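Local structure of amidase, hydantoinase/carbamoylase family (Burkholderia vietnamiensis, 5I4M) at residues T78-T81 against V85-R88; V67-A72 against V126-N131; P140-I145 against G200-H205; A61-I66 against I191-D196. The protein probably removes the carbamoyl group from N-carbamoyl-L-amino acids by hydrolysis, as a two-zinc amidase of the peptidase M20 family. All blocks are in the same frame, centred on the assembly; numbering follows the deposited sequence.

Contact 1: residues T78-T81 against V85-R88; sequences TVDT and VFMR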
loop_
_atom_site.group_PDB
_atom_site.type_symbol
_atom_site.label_atom_id
_atom_site.label_comp_id
_atom_site.label_asym_id
_atom_site.label_seq_id
_atom_site.Cartn_x
_atom_site.Cartn_y
_atom_site.Cartn_z
ATOM N N THR A 78 12.264 13.413 -34.754
ATOM C CA THR A 78 10.991 12.760 -35.011
ATOM C C THR A 78 10.568 12.050 -33.730
ATOM O O THR A 78 11.390 11.752 -32.863
ATOM C CB THR A 78 11.081 11.760 -36.186
ATOM O OG1 THR A 78 12.181 10.864 -35.975
ATOM C CG2 THR A 78 11.278 12.491 -37.524
ATOM N N VAL A 79 9.267 11.811 -33.605
ATOM C CA VAL A 79 8.685 11.160 -32.439
ATOM C C VAL A 79 7.744 10.089 -32.961
ATOM O O VAL A 79 6.907 10.377 -33.821
ATOM C CB VAL A 79 7.924 12.156 -31.540
ATOM C CG1 VAL A 79 7.366 11.437 -30.318
ATOM C CG2 VAL A 79 8.832 13.338 -31.125
ATOM N N ASP A 80 7.887 8.855 -32.471
ATOM C CA ASP A 80 7.046 7.796 -33.012
ATOM C C ASP A 80 5.782 7.624 -32.159
ATOM O O ASP A 80 5.525 8.377 -31.215
ATOM C CB ASP A 80 7.850 6.494 -33.200
ATOM C CG ASP A 80 8.187 5.757 -31.893
ATOM O OD1 ASP A 80 7.616 6.032 -30.820
ATOM O OD2 ASP A 80 9.045 4.843 -31.951
ATOM N N THR A 81 4.961 6.635 -32.524
ATOM C CA THR A 81 3.665 6.414 -31.888
ATOM C C THR A 81 3.765 5.933 -30.445
ATOM O O THR A 81 2.754 5.959 -29.734
ATOM C CB THR A 81 2.857 5.410 -32.712
ATOM O OG1 THR A 81 3.679 4.281 -33.016
ATOM C CG2 THR A 81 2.395 6.045 -34.027
ATOM N N VAL A 85 11.803 9.266 -29.008
ATOM C CA VAL A 85 12.298 10.503 -29.617
ATOM C C VAL A 85 13.600 10.188 -30.339
ATOM O O VAL A 85 14.553 9.706 -29.718
ATOM C CB VAL A 85 12.525 11.599 -28.566
ATOM C CG1 VAL A 85 12.992 12.886 -29.244
ATOM C CG2 VAL A 85 11.277 11.814 -27.725
ATOM N N PHE A 86 13.660 10.506 -31.636
ATOM C CA PHE A 86 14.821 10.215 -32.471
ATOM C C PHE A 86 15.469 11.525 -32.897
ATOM O O PHE A 86 14.874 12.309 -33.643
ATOM C CB PHE A 86 14.412 9.369 -33.672
ATOM C CG PHE A 86 13.775 8.063 -33.276
ATOM C CD1 PHE A 86 12.412 7.984 -33.018
ATOM C CD2 PHE A 86 14.551 6.925 -33.124
ATOM C CE1 PHE A 86 11.831 6.776 -32.634
ATOM C CE2 PHE A 86 13.980 5.719 -32.731
ATOM C CZ PHE A 86 12.625 5.643 -32.491
ATOM N N MET A 87 16.683 11.755 -32.416
ATOM C CA MET A 87 17.444 12.959 -32.717
ATOM C C MET A 87 18.576 12.560 -33.654
ATOM O O MET A 87 19.499 11.844 -33.253
ATOM C CB MET A 87 17.947 13.597 -31.425
ATOM C CG MET A 87 16.819 14.101 -30.530
ATOM S SD MET A 87 17.225 14.247 -28.771
ATOM C CE MET A 87 16.965 12.558 -28.206
ATOM N N ARG A 88 18.495 13.015 -34.902
ATOM C CA ARG A 88 19.291 12.474 -35.996
ATOM C C ARG A 88 20.322 13.486 -36.483
ATOM O O ARG A 88 19.976 14.629 -36.805
ATOM C CB ARG A 88 18.377 12.066 -37.152
ATOM C CG ARG A 88 19.070 11.555 -38.388
ATOM C CD ARG A 88 18.008 11.053 -39.342
ATOM N NE ARG A 88 18.532 10.696 -40.656
ATOM C CZ ARG A 88 18.729 9.449 -41.075
ATOM N NH1 ARG A 88 18.464 8.408 -40.274
ATOM N NH2 ARG A 88 19.195 9.246 -42.304
HETATM O O HOH W 1 14.626 11.736 -36.548
#
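Thr78 and Phe86 face each other as an antiparallel hydrogen-bonded pair and exchange two backbone bonds: Phe86 N gives its hydrogen to Thr78 O at 2.9 Å, almost straight at 178°, and Thr78 N reaches Phe86 O at 3.0 Å. Their side chains lie on the same face of the sheet, where Thr78 OG1 sits 3.5 Å from Phe86 CB. That hydroxyl stands between its own backbone N and carbonyl carbon (chi1 52°), a rotation that brings it to a water also bonded to Phe86 O. Phe86 O therefore receives two hydrogens, one from Thr78 N and one from the water. Asp80, just past the strand end, comes to the rim of the phenyl ring: its OD2 is 3.5 Å from Phe86 CE1, near the ring plane, where the ring hydrogens carry a slight positive charge. Thr78 and Phe86 belong to a beta hairpin, strands 76-79 and 85-89, at the edge of the catalytic-domain sheet of an M20 enzyme. Next along it, Val79 and Val85 form a non-hydrogen-bonded pair whose branched side chains suit a strand and point to the other face; their CG2 atoms are only loosely in touch at 4.5 Å. On that face Val85 packs against Arg63 and Val67 of helix 57-72. The carboxylate of Asp80 is itself set by the connecting turn, with OD1 accepting from Met82 N and OD2 from Asn84 ND2. Beyond the ring, Arg202 makes a cation-pi contact with Phe86, while Val144 and Glu142 of strand 141-145 pack beside it.

Contact 2: residues V67-A72 against V126-N131; sequences VGWAKA and VIRSLN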
loop_
_atom_site.group_PDB
_atom_site.type_symbol
_atom_site.label_atom_id
_atom_site.label_comp_id
_atom_site.label_asym_id
_atom_site.label_seq_id
_atom_site.Cartn_x
_atom_site.Cartn_y
_atom_site.Cartn_z
ATOM N N VAL A 67 15.438 17.654 -26.423
ATOM C CA VAL A 67 15.094 17.916 -27.823
ATOM C C VAL A 67 15.591 19.293 -28.252
ATOM O O VAL A 67 16.150 19.454 -29.346
ATOM C CB VAL A 67 13.576 17.762 -28.040
ATOM C CG1 VAL A 67 13.142 18.421 -29.341
ATOM C CG2 VAL A 67 13.203 16.279 -28.029
ATOM N N GLY A 68 15.403 20.306 -27.404
ATOM C CA GLY A 68 15.912 21.632 -27.737
ATOM C C GLY A 68 17.421 21.657 -27.914
ATOM O O GLY A 68 17.938 22.278 -28.850
ATOM N N TRP A 69 18.147 20.981 -27.018
ATOM C CA TRP A 69 19.597 20.901 -27.147
ATOM C C TRP A 69 19.996 20.182 -28.427
ATOM O O TRP A 69 20.934 20.598 -29.119
ATOM C CB TRP A 69 20.195 20.167 -25.947
ATOM C CG TRP A 69 20.149 20.920 -24.654
ATOM C CD1 TRP A 69 19.937 22.262 -24.485
ATOM C CD2 TRP A 69 20.290 20.363 -23.337
ATOM N NE1 TRP A 69 19.958 22.576 -23.144
ATOM C CE2 TRP A 69 20.177 21.429 -22.421
ATOM C CE3 TRP A 69 20.517 19.074 -22.848
ATOM C CZ2 TRP A 69 20.284 21.241 -21.046
ATOM C CZ3 TRP A 69 20.624 18.889 -21.486
ATOM C CH2 TRP A 69 20.507 19.970 -20.598
ATOM N N ALA A 70 19.311 19.084 -28.746
ATOM C CA ALA A 70 19.669 18.340 -29.948
ATOM C C ALA A 70 19.452 19.181 -31.193
ATOM O O ALA A 70 20.274 19.159 -32.114
ATOM C CB ALA A 70 18.859 17.048 -30.033
ATOM N N LYS A 71 18.339 19.920 -31.249
ATOM C CA LYS A 71 18.104 20.768 -32.413
ATOM C C LYS A 71 19.188 21.827 -32.529
ATOM O O LYS A 71 19.650 22.140 -33.636
ATOM C CB LYS A 71 16.723 21.415 -32.336
ATOM C CG LYS A 71 15.586 20.467 -32.695
ATOM C CD LYS A 71 14.228 21.130 -32.537
ATOM C CE LYS A 71 13.104 20.155 -32.836
ATOM N NZ LYS A 71 11.785 20.740 -32.474
ATOM N N ALA A 72 19.616 22.383 -31.393
ATOM C CA ALA A 72 20.683 23.376 -31.421
ATOM C C ALA A 72 21.995 22.769 -31.890
ATOM O O ALA A 72 22.858 23.491 -32.395
ATOM C CB ALA A 72 20.857 24.009 -30.040
ATOM N N VAL A 126 28.129 12.852 -27.771
ATOM C CA VAL A 126 28.746 12.327 -28.990
ATOM C C VAL A 126 28.415 13.224 -30.175
ATOM O O VAL A 126 29.286 13.583 -30.974
ATOM C CB VAL A 126 28.301 10.874 -29.241
ATOM C CG1 VAL A 126 28.700 10.430 -30.639
ATOM C CG2 VAL A 126 28.925 9.957 -28.220
ATOM N N ILE A 127 27.150 13.619 -30.299
ATOM C CA ILE A 127 26.743 14.516 -31.381
ATOM C C ILE A 127 27.539 15.813 -31.324
ATOM O O ILE A 127 28.095 16.282 -32.328
ATOM C CB ILE A 127 25.232 14.792 -31.301
ATOM C CG1 ILE A 127 24.440 13.498 -31.499
ATOM C CG2 ILE A 127 24.837 15.867 -32.306
ATOM C CD1 ILE A 127 24.644 12.868 -32.837
ATOM N N ARG A 128 27.601 16.419 -30.135
ATOM C CA ARG A 128 28.309 17.689 -30.002
ATOM C C ARG A 128 29.794 17.524 -30.296
ATOM O O ARG A 128 30.429 18.419 -30.867
ATOM C CB ARG A 128 28.100 18.261 -28.600
ATOM C CG ARG A 128 26.672 18.686 -28.312
ATOM C CD ARG A 128 26.521 19.101 -26.862
ATOM N NE ARG A 128 25.328 19.918 -26.627
ATOM C CZ ARG A 128 24.819 20.174 -25.422
ATOM N NH1 ARG A 128 25.382 19.665 -24.333
ATOM N NH2 ARG A 128 23.740 20.944 -25.308
ATOM N N SER A 129 30.365 16.384 -29.906
ATOM C CA SER A 129 31.787 16.161 -30.131
ATOM C C SER A 129 32.082 15.927 -31.604
ATOM O O SER A 129 33.125 16.361 -32.105
ATOM C CB SER A 129 32.270 14.988 -29.284
ATOM O OG SER A 129 32.358 15.365 -27.924
ATOM N N LEU A 130 31.178 15.251 -32.317
ATOM C CA LEU A 130 31.340 15.144 -33.763
ATOM C C LEU A 130 31.279 16.516 -34.413
ATOM O O LEU A 130 32.006 16.788 -35.371
ATOM C CB LEU A 130 30.268 14.234 -34.358
ATOM C CG LEU A 130 30.236 12.776 -33.903
ATOM C CD1 LEU A 130 28.974 12.106 -34.428
ATOM C CD2 LEU A 130 31.472 12.048 -34.377
ATOM N N ASN A 131 30.410 17.399 -33.911
ATOM C CA ASN A 131 30.389 18.765 -34.431
ATOM C C ASN A 131 31.683 19.497 -34.101
ATOM O O ASN A 131 32.279 20.147 -34.972
ATOM C CB ASN A 131 29.187 19.528 -33.876
ATOM C CG ASN A 131 27.870 18.955 -34.347
ATOM O OD1 ASN A 131 27.828 18.196 -35.306
ATOM N ND2 ASN A 131 26.780 19.321 -33.672
HETATM O O HOH W 2 23.096 21.796 -28.265
#
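Trp69 presents one face of its indole to the end of Arg128, whose NH2 lies 3.6 Å above the ring plane, displaced toward the rim. The nearest ring atom is CG, 3.7 Å from Arg128 NH2, and Trp69 CB is equally close to that nitrogen, so the contact falls at the root of the indole. Arg128 gets there by reach: its chain is extended from CG to NE (chi2 174°, chi3 161°) and spans the gap between two helices whose other side chains in these segments scarcely meet. The guanidinium is not laid flat on the indole but inclined to it by 46°, and CZ stays 5.2 Å from the centroid of the Trp69 five-membered ring, a long and at most weakly attractive cation-pi approach. A water fills the polar part of the junction. It donates to Trp69 O at 2.6 Å and accepts from Arg128 NH2 at 3.1 Å, lying at the edge of the guanidinium. Helices 57-72 and 117-132, which both pack on the sheet of the M20 catalytic domain, are thus bridged near the surface, away from the zinc site; helix 29-39 places Ser35 and Val39 against Trp69 and Arg31 against Arg128. A long, flexible arginine suits a partly exposed site of this kind, and a broad tryptophan gives it a surface to rest on. The joint probably owes more to van der Waals contact and to the water-mediated bond from arginine to helix carbonyl than to the pi system.

Contact 3: residues P140-I145 against G200-H205; sequences PVEVVI and GGRKLH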
loop_
_atom_site.group_PDB
_atom_site.type_symbol
_atom_site.label_atom_id
_atom_site.label_comp_id
_atom_site.label_asym_id
_atom_site.label_seq_id
_atom_site.Cartn_x
_atom_site.Cartn_y
_atom_site.Cartn_z
ATOM N N PRO A 140 24.232 8.030 -40.966
ATOM C CA PRO A 140 23.699 8.976 -39.990
ATOM C C PRO A 140 23.840 8.401 -38.590
ATOM O O PRO A 140 23.953 7.189 -38.394
ATOM C CB PRO A 140 22.226 9.121 -40.394
ATOM C CG PRO A 140 21.912 7.851 -41.125
ATOM C CD PRO A 140 23.181 7.498 -41.850
ATOM N N VAL A 141 23.847 9.298 -37.611
ATOM C CA VAL A 141 23.938 8.941 -36.203
ATOM C C VAL A 141 22.692 9.469 -35.510
ATOM O O VAL A 141 22.237 10.578 -35.805
ATOM C CB VAL A 141 25.225 9.517 -35.573
ATOM C CG1 VAL A 141 25.158 9.470 -34.060
ATOM C CG2 VAL A 141 26.464 8.765 -36.098
ATOM N N GLU A 142 22.111 8.666 -34.619
ATOM C CA GLU A 142 20.917 9.095 -33.904
ATOM C C GLU A 142 21.076 8.874 -32.409
ATOM O O GLU A 142 21.708 7.910 -31.977
ATOM C CB GLU A 142 19.666 8.331 -34.385
ATOM C CG GLU A 142 19.273 8.615 -35.828
ATOM C CD GLU A 142 17.961 7.948 -36.216
ATOM O OE1 GLU A 142 17.590 8.000 -37.404
ATOM O OE2 GLU A 142 17.303 7.361 -35.335
ATOM N N VAL A 143 20.494 9.778 -31.616
ATOM C CA VAL A 143 20.310 9.592 -30.177
ATOM C C VAL A 143 18.820 9.424 -29.923
ATOM O O VAL A 143 18.013 10.199 -30.447
ATOM C CB VAL A 143 20.861 10.781 -29.371
ATOM C CG1 VAL A 143 20.808 10.482 -27.872
ATOM C CG2 VAL A 143 22.266 11.106 -29.818
ATOM N N VAL A 144 18.452 8.423 -29.120
ATOM C CA VAL A 144 17.054 8.079 -28.900
ATOM C C VAL A 144 16.729 8.219 -27.420
ATOM O O VAL A 144 17.540 7.856 -26.558
ATOM C CB VAL A 144 16.739 6.649 -29.398
ATOM C CG1 VAL A 144 15.250 6.352 -29.274
ATOM C CG2 VAL A 144 17.173 6.481 -30.865
ATOM N N ILE A 145 15.544 8.768 -27.129
ATOM C CA ILE A 145 14.901 8.600 -25.829
ATOM C C ILE A 145 13.807 7.553 -25.989
ATOM O O ILE A 145 12.856 7.756 -26.755
ATOM C CB ILE A 145 14.307 9.914 -25.298
ATOM C CG1 ILE A 145 15.402 10.964 -25.108
ATOM C CG2 ILE A 145 13.574 9.642 -23.972
ATOM C CD1 ILE A 145 14.886 12.371 -24.938
ATOM N N GLY A 200 9.159 1.542 -34.943
ATOM C CA GLY A 200 9.863 0.452 -35.592
ATOM C C GLY A 200 9.697 0.481 -37.101
ATOM O O GLY A 200 9.026 1.332 -37.677
ATOM N N GLY A 201 10.338 -0.500 -37.742
ATOM C CA GLY A 201 10.331 -0.665 -39.180
ATOM C C GLY A 201 11.652 -0.309 -39.834
ATOM O O GLY A 201 12.041 -0.946 -40.821
ATOM N N ARG A 202 12.353 0.674 -39.294
ATOM C CA ARG A 202 13.567 1.172 -39.916
ATOM C C ARG A 202 14.712 0.223 -39.600
ATOM O O ARG A 202 14.902 -0.157 -38.442
ATOM C CB ARG A 202 13.915 2.564 -39.388
ATOM C CG ARG A 202 13.033 3.677 -39.873
ATOM C CD ARG A 202 13.723 4.986 -39.586
ATOM N NE ARG A 202 13.844 5.251 -38.156
ATOM C CZ ARG A 202 14.945 5.730 -37.588
ATOM N NH1 ARG A 202 16.022 5.964 -38.330
ATOM N NH2 ARG A 202 14.970 5.971 -36.287
ATOM N N LYS A 203 15.476 -0.147 -40.619
ATOM C CA LYS A 203 16.703 -0.886 -40.376
ATOM C C LYS A 203 17.697 0.005 -39.643
ATOM O O LYS A 203 17.890 1.170 -40.007
ATOM C CB LYS A 203 17.310 -1.383 -41.685
ATOM N N LEU A 204 18.310 -0.536 -38.603
ATOM C CA LEU A 204 19.410 0.123 -37.919
ATOM C C LEU A 204 20.709 -0.563 -38.307
ATOM O O LEU A 204 20.777 -1.793 -38.359
ATOM C CB LEU A 204 19.225 0.074 -36.399
ATOM C CG LEU A 204 17.869 0.560 -35.875
ATOM C CD1 LEU A 204 17.772 0.411 -34.353
ATOM C CD2 LEU A 204 17.607 2.003 -36.294
ATOM N N HIS A 205 21.739 0.234 -38.582
ATOM C CA HIS A 205 23.036 -0.341 -38.923
ATOM C C HIS A 205 23.694 -0.970 -37.701
ATOM O O HIS A 205 24.251 -2.073 -37.787
ATOM C CB HIS A 205 23.943 0.730 -39.526
ATOM C CG HIS A 205 25.276 0.213 -39.956
ATOM N ND1 HIS A 205 25.417 -0.752 -40.929
ATOM C CD2 HIS A 205 26.527 0.519 -39.543
ATOM C CE1 HIS A 205 26.701 -1.014 -41.100
ATOM N NE2 HIS A 205 27.395 -0.257 -40.270
#
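Arg202 and Glu142 approach from opposite directions and meet in an end-on salt bridge of two bonds, each terminal nitrogen bonded to its own carboxylate oxygen. Arg202 NH2 gives the straighter bond, 2.9 Å to Glu142 OE2 with an angle of 166°; the hydrogen arrives on the syn lone pair of OE2, and that oxygen lies close to the guanidinium plane. The second, Arg202 NH1 to Glu142 OE1, is shorter at 2.7 Å but more bent at 139°, with the donor tilted out of the carboxylate plane. The two flat groups are nearly coplanar, 24° apart. Glu142 stands on strand 141-145 in the sheet of the M20 catalytic domain, whereas Arg202 belongs to the loop leading into strand 206-212, so the pair ties that loop over the sheet. The glutamate chain is extended beyond CG, lifting its carboxylate off the strand, and the arginine bends at its third torsion to bring both nitrogens round. Glu142 OE1 is shared, meeting Arg202 NH1 and also Arg88 NH1 in a second salt bridge; two cationic partners for this buried carboxylate would be expected to favour its ionised form. Arg202 also packs on Pro98.

Contact 4: residues A61-I66 against I191-D196; sequences AARDLI and IGYAGD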
loop_
_atom_site.group_PDB
_atom_site.type_symbol
_atom_site.label_atom_id
_atom_site.label_comp_id
_atom_site.label_asym_id
_atom_site.label_seq_id
_atom_site.Cartn_x
_atom_site.Cartn_y
_atom_site.Cartn_z
ATOM N N ALA A 61 9.223 17.612 -19.406
ATOM C CA ALA A 61 10.186 18.709 -19.395
ATOM C C ALA A 61 11.588 18.226 -19.747
ATOM O O ALA A 61 12.322 18.913 -20.472
ATOM C CB ALA A 61 10.176 19.417 -18.036
ATOM N N ALA A 62 11.985 17.049 -19.260
ATOM C CA ALA A 62 13.303 16.535 -19.630
ATOM C C ALA A 62 13.386 16.266 -21.129
ATOM O O ALA A 62 14.393 16.592 -21.774
ATOM C CB ALA A 62 13.637 15.259 -18.847
ATOM N N ARG A 63 12.345 15.644 -21.695
ATOM C CA ARG A 63 12.272 15.453 -23.142
ATOM C C ARG A 63 12.371 16.778 -23.886
ATOM O O ARG A 63 13.179 16.924 -24.814
ATOM C CB ARG A 63 10.965 14.747 -23.509
ATOM C CG ARG A 63 10.854 13.311 -23.031
ATOM C CD ARG A 63 9.377 12.884 -22.968
ATOM N NE ARG A 63 9.295 11.436 -22.837
ATOM C CZ ARG A 63 9.082 10.589 -23.841
ATOM N NH1 ARG A 63 8.873 11.039 -25.079
ATOM N NH2 ARG A 63 9.061 9.282 -23.597
ATOM N N ASP A 64 11.525 17.750 -23.516
ATOM C CA ASP A 64 11.547 19.047 -24.191
ATOM C C ASP A 64 12.939 19.666 -24.156
ATOM O O ASP A 64 13.414 20.225 -25.156
ATOM C CB ASP A 64 10.555 20.012 -23.535
ATOM C CG ASP A 64 9.098 19.641 -23.762
ATOM O OD1 ASP A 64 8.791 18.739 -24.572
ATOM O OD2 ASP A 64 8.242 20.297 -23.125
ATOM N N LEU A 65 13.592 19.603 -23.000
ATOM C CA LEU A 65 14.879 20.265 -22.831
ATOM C C LEU A 65 15.927 19.635 -23.732
ATOM O O LEU A 65 16.660 20.334 -24.447
ATOM C CB LEU A 65 15.307 20.188 -21.368
ATOM C CG LEU A 65 16.677 20.781 -21.012
ATOM C CD1 LEU A 65 16.718 22.285 -21.240
ATOM C CD2 LEU A 65 17.032 20.463 -19.567
ATOM N N ILE A 66 15.975 18.305 -23.740
ATOM C CA ILE A 66 16.977 17.588 -24.518
ATOM C C ILE A 66 16.708 17.736 -26.011
ATOM O O ILE A 66 17.637 17.941 -26.801
ATOM C CB ILE A 66 17.011 16.120 -24.062
ATOM C CG1 ILE A 66 17.443 16.070 -22.589
ATOM C CG2 ILE A 66 17.948 15.295 -24.943
ATOM C CD1 ILE A 66 17.160 14.752 -21.888
ATOM N N ILE A 191 1.071 14.838 -22.736
ATOM C CA ILE A 191 2.325 15.585 -22.677
ATOM C C ILE A 191 2.850 15.946 -24.057
ATOM O O ILE A 191 3.949 16.506 -24.164
ATOM C CB ILE A 191 3.433 14.830 -21.906
ATOM C CG1 ILE A 191 3.885 13.562 -22.647
ATOM C CG2 ILE A 191 2.980 14.519 -20.481
ATOM C CD1 ILE A 191 5.287 13.103 -22.221
ATOM N N GLY A 192 2.112 15.633 -25.115
ATOM C CA GLY A 192 2.504 16.089 -26.430
ATOM C C GLY A 192 3.511 15.220 -27.137
ATOM O O GLY A 192 4.169 15.695 -28.069
ATOM N N TYR A 193 3.649 13.954 -26.733
ATOM C CA TYR A 193 4.575 13.031 -27.376
ATOM C C TYR A 193 3.859 11.835 -27.999
ATOM O O TYR A 193 4.451 10.766 -28.149
ATOM C CB TYR A 193 5.655 12.575 -26.392
ATOM C CG TYR A 193 6.737 13.628 -26.264
ATOM C CD1 TYR A 193 7.849 13.625 -27.102
ATOM C CD2 TYR A 193 6.616 14.660 -25.345
ATOM C CE1 TYR A 193 8.835 14.620 -27.003
ATOM C CE2 TYR A 193 7.585 15.649 -25.248
ATOM C CZ TYR A 193 8.685 15.624 -26.072
ATOM O OH TYR A 193 9.631 16.623 -25.949
ATOM N N ALA A 194 2.592 12.002 -28.380
ATOM C CA ALA A 194 1.909 11.003 -29.210
ATOM C C ALA A 194 2.325 11.266 -30.648
ATOM O O ALA A 194 1.656 11.985 -31.393
ATOM C CB ALA A 194 0.396 11.076 -29.037
ATOM N N GLY A 195 3.458 10.679 -31.042
ATOM C CA GLY A 195 4.102 11.037 -32.287
ATOM C C GLY A 195 3.464 10.406 -33.509
ATOM O O GLY A 195 2.604 9.527 -33.425
ATOM N N ASP A 196 3.926 10.868 -34.676
ATOM C CA ASP A 196 3.357 10.489 -35.963
ATOM C C ASP A 196 4.155 9.429 -36.705
ATOM O O ASP A 196 3.604 8.793 -37.611
ATOM C CB ASP A 196 3.237 11.720 -36.868
ATOM C CG ASP A 196 4.562 12.450 -37.033
ATOM O OD1 ASP A 196 5.230 12.734 -36.018
ATOM O OD2 ASP A 196 4.943 12.738 -38.181
HETATM O O HOH W 3 6.031 18.841 -25.199
#
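This is a mixed aromatic and polar contact that fastens the loop following helix 184-191 to the side of helix 57-72, buried beside hairpin strand 85-89 of the catalytic domain. Tyr193 is met by two consecutive helix residues, Arg63 and Asp64, in different ways. Arg63 runs across one face of the ring: its CD sits 4.0 Å from the centroid of the Tyr193 ring, a CH-pi contact over the centre, and CZ follows at 4.9 Å in a cation-pi contact. The guanidinium is steeply turned to the ring, by 67°, with NH1 3.4 Å from Tyr193 CD1. An arginine suits the place because its extended methylene chain can cover the ring while its charged end continues to other partners. Asp64 comes to the ring edge instead, where Tyr193 OH donates to Asp64 OD1 at 2.7 Å on the anti lone pair. A water donates to the same oxygen and, over a longer 3.3 Å, to Ile191 O, so Asp64 OD1 takes two hydrogens. The loop leaves its helix through a Schellman motif at Gly192, whose positive phi (85°) suits glycine; the turn carries the chain on to Tyr193, whose ring reaches back to helix 57-72. Ile191 adds an apolar touch, CD1 lying 4.2 Å from Arg63 CD. Further out, the guanidinium is positioned by Gly83 O at NH1 and Thr147 OG1 at NH2, while Asp64 OD2 pairs with Lys60. The side chain of Arg63 is about 8 Å from that of the zinc ligand His104.

In the fold
From the N terminus, helix 57-72 comes first and supplies one side of both contact 4 and contact 2. The chain then turns into the hairpin of contact 1, the shortest loop of the four. Contact 2 closes next, when helix 117-132 arrives beside helix 57-72, and its loop encloses contact 1. Contact 3 opens afterwards on strand 141-145, the neighbour of strand 85-89. Contact 4 closes at 191-196 and contact 3 at 200-205, so these two cross, while contacts 1 and 2 both fall within the loop of contact 4. Together they join the hairpin and sheet to helices 57-72 and 117-132, and to the loop before strand 206-212.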